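Long-range contact in sensory box histidine kinase/response regulator (Burkholderia thailandensis, PDB 3MR0), which is probably a phosphorelay sensor kinase of a two-component system, represented here by its PAS sensor domain: residues 62-67 against 85-90. Numbering follows the deposited sequence. Where two conformers were deposited one is given.
Sequences PDDRAR and EYRVRT
With CG of Asp64 anti to its own carbonyl carbon (chi1 -62°), the carboxylate is swung against the strand at Tyr86 and Arg87, and a bend at chi3 of Arg87 (-62°) brings that guanidinium round to meet it. The grip is side-on: NE of Arg87 lies 2.9 Å from Asp64 OD2, on its syn side but tilted out of the carboxylate plane, while NH2 of Arg87 reaches Asp64 OD1 at 2.8 Å from above that plane. The carboxylate and guanidinium planes are turned 41° apart rather than coplanar. The backbone N of Arg87 also donates to Asp64 OD2, at 2.9 Å on the anti side, likewise tilted and from the opposite face to NE, so one oxygen ties down this residue's backbone and side chain. In this PAS domain the bonds join segment 62-67, which runs into helix 65-78, to strand 82-89, an outermost strand of the antiparallel sheet. Arg67, one turn after Asp64, extends the network: its NH2 makes a weak salt-bridging hydrogen bond to Asp64 OD1, and its NH1 and NH2 both donate to Glu85 O, end-on, at 3.1 and 3.2 Å, with the oxygen in the guanidinium plane. Asp64 is buried, and its negative charge is probably balanced by the two arginines. CB of Asp64 packs on CB of Tyr86 at 3.8 Å; the tyrosine ring leads away into the pocket where a polyether, probably from the crystallisation liquor, is bound. Exposed Asp63 touches Arg87 NH2 through its CB at 3.4 Å, and a water donates to Asp63 OD2 while weakly accepting from that nitrogen.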
loop_
_atom_site.group_PDB
_atom_site.type_symbol
_atom_site.label_atom_id
_atom_site.label_comp_id
_atom_site.label_asym_id
_atom_site.label_seq_id
_atom_site.Cartn_x
_atom_site.Cartn_y
_atom_site.Cartn_z
ATOM N N PRO A 62 10.894 3.537 -7.906
ATOM C CA PRO A 62 11.802 4.653 -7.608
ATOM C C PRO A 62 11.152 6.030 -7.588
ATOM O O PRO A 62 11.558 6.823 -6.757
ATOM C CB PRO A 62 12.840 4.583 -8.733
ATOM C CG PRO A 62 12.291 3.572 -9.733
ATOM C CD PRO A 62 11.462 2.634 -8.918
ATOM N N ASP A 63 10.185 6.315 -8.459
ATOM C CA ASP A 63 9.551 7.640 -8.478
ATOM C C ASP A 63 8.626 7.942 -7.290
ATOM O O ASP A 63 8.417 9.103 -6.949
ATOM C CB ASP A 63 8.805 7.881 -9.790
ATOM C CG ASP A 63 9.726 8.226 -10.914
ATOM O OD1 ASP A 63 10.950 8.260 -10.691
ATOM O OD2 ASP A 63 9.228 8.461 -12.030
ATOM N N ASP A 64 8.093 6.897 -6.657
ATOM C CA ASP A 64 7.152 7.058 -5.549
ATOM C C ASP A 64 7.784 6.946 -4.159
ATOM O O ASP A 64 7.168 7.317 -3.159
ATOM C CB ASP A 64 6.044 6.003 -5.657
ATOM C CG ASP A 64 5.227 6.151 -6.920
ATOM O OD1 ASP A 64 5.090 7.308 -7.408
ATOM O OD2 ASP A 64 4.729 5.106 -7.426
ATOM N N ARG A 65 8.987 6.388 -4.113
ATOM C CA ARG A 65 9.690 6.060 -2.881
ATOM C C ARG A 65 9.686 7.209 -1.881
ATOM O O ARG A 65 9.303 7.038 -0.736
ATOM C CB ARG A 65 11.125 5.610 -3.212
ATOM C CG ARG A 65 11.944 5.005 -2.056
ATOM C CD ARG A 65 12.696 3.726 -2.490
ATOM N NE ARG A 65 13.585 3.935 -3.641
ATOM C CZ ARG A 65 13.796 3.057 -4.633
ATOM N NH1 ARG A 65 13.163 1.879 -4.662
ATOM N NH2 ARG A 65 14.647 3.365 -5.611
ATOM N N ALA A 66 10.096 8.389 -2.311
ATOM C CA ALA A 66 10.182 9.519 -1.398
ATOM C C ALA A 66 8.805 9.925 -0.911
ATOM O O ALA A 66 8.604 10.133 0.274
ATOM C CB ALA A 66 10.872 10.680 -2.074
ATOM N N ARG A 67 7.853 10.031 -1.831
ATOM C CA ARG A 67 6.507 10.446 -1.479
ATOM C C ARG A 67 5.911 9.518 -0.426
ATOM O O ARG A 67 5.319 9.974 0.566
ATOM C CB ARG A 67 5.621 10.452 -2.725
ATOM C CG ARG A 67 4.263 11.089 -2.495
ATOM C CD ARG A 67 3.554 11.367 -3.801
ATOM N NE ARG A 67 3.690 10.258 -4.734
ATOM C CZ ARG A 67 2.894 9.199 -4.734
ATOM N NH1 ARG A 67 1.925 9.112 -3.850
ATOM N NH2 ARG A 67 3.066 8.234 -5.623
ATOM N N GLU A 85 -1.441 6.336 -2.835
ATOM C CA GLU A 85 -1.425 5.446 -3.962
ATOM C C GLU A 85 -0.031 5.437 -4.542
ATOM O O GLU A 85 0.608 6.478 -4.673
ATOM C CB GLU A 85 -2.490 5.855 -4.981
ATOM C CG GLU A 85 -3.895 5.707 -4.401
ATOM C CD GLU A 85 -5.009 5.944 -5.408
ATOM O OE1 GLU A 85 -4.769 6.599 -6.444
ATOM O OE2 GLU A 85 -6.132 5.459 -5.146
ATOM N N TYR A 86 0.464 4.251 -4.864
ATOM C CA TYR A 86 1.804 4.147 -5.429
ATOM C C TYR A 86 2.058 2.840 -6.175
ATOM O O TYR A 86 1.235 1.931 -6.138
ATOM C CB TYR A 86 2.865 4.371 -4.350
ATOM C CG TYR A 86 2.884 3.366 -3.213
ATOM C CD1 TYR A 86 3.715 2.239 -3.256
ATOM C CD2 TYR A 86 2.124 3.578 -2.078
ATOM C CE1 TYR A 86 3.763 1.348 -2.206
ATOM C CE2 TYR A 86 2.162 2.701 -1.022
ATOM C CZ TYR A 86 2.986 1.589 -1.085
ATOM O OH TYR A 86 3.020 0.731 -0.007
ATOM N N ARG A 87 3.199 2.760 -6.855
ATOM C CA ARG A 87 3.541 1.593 -7.643
ATOM C C ARG A 87 4.466 0.676 -6.869
ATOM O O ARG A 87 5.417 1.136 -6.230
ATOM C CB ARG A 87 4.197 2.004 -8.972
ATOM C CG ARG A 87 3.230 2.574 -10.005
ATOM C CD ARG A 87 3.945 3.480 -10.969
ATOM N NE ARG A 87 4.522 4.622 -10.267
ATOM C CZ ARG A 87 5.119 5.655 -10.857
ATOM N NH1 ARG A 87 5.218 5.697 -12.184
ATOM N NH2 ARG A 87 5.610 6.647 -10.122
ATOM N N VAL A 88 4.169 -0.623 -6.937
ATOM C CA VAL A 88 5.013 -1.680 -6.387
ATOM C C VAL A 88 5.356 -2.723 -7.450
ATOM O O VAL A 88 4.537 -3.040 -8.318
ATOM C CB VAL A 88 4.384 -2.411 -5.176
ATOM C CG1 VAL A 88 4.345 -1.508 -3.967
ATOM C CG2 VAL A 88 3.017 -2.960 -5.506
ATOM N N ARG A 89 6.582 -3.236 -7.382
ATOM C CA ARG A 89 7.048 -4.276 -8.285
ATOM C C ARG A 89 6.525 -5.631 -7.803
ATOM O O ARG A 89 6.824 -6.080 -6.689
ATOM C CB ARG A 89 8.585 -4.269 -8.361
ATOM C CG ARG A 89 9.160 -5.057 -9.527
ATOM C CD ARG A 89 10.681 -4.992 -9.569
ATOM N NE ARG A 89 11.208 -3.768 -10.181
ATOM C CZ ARG A 89 11.531 -3.644 -11.468
ATOM N NH1 ARG A 89 11.366 -4.668 -12.295
ATOM N NH2 ARG A 89 12.017 -2.496 -11.930
ATOM N N THR A 90 5.722 -6.270 -8.642
ATOM C CA THR A 90 5.139 -7.569 -8.318
ATOM C C THR A 90 6.153 -8.717 -8.528
ATOM O O THR A 90 7.263 -8.505 -9.024
ATOM C CB THR A 90 3.858 -7.789 -9.131
ATOM O OG1 THR A 90 4.164 -7.744 -10.522
ATOM C CG2 THR A 90 2.859 -6.687 -8.833
HETATM O O HOH W 1 6.533 9.546 -11.557
#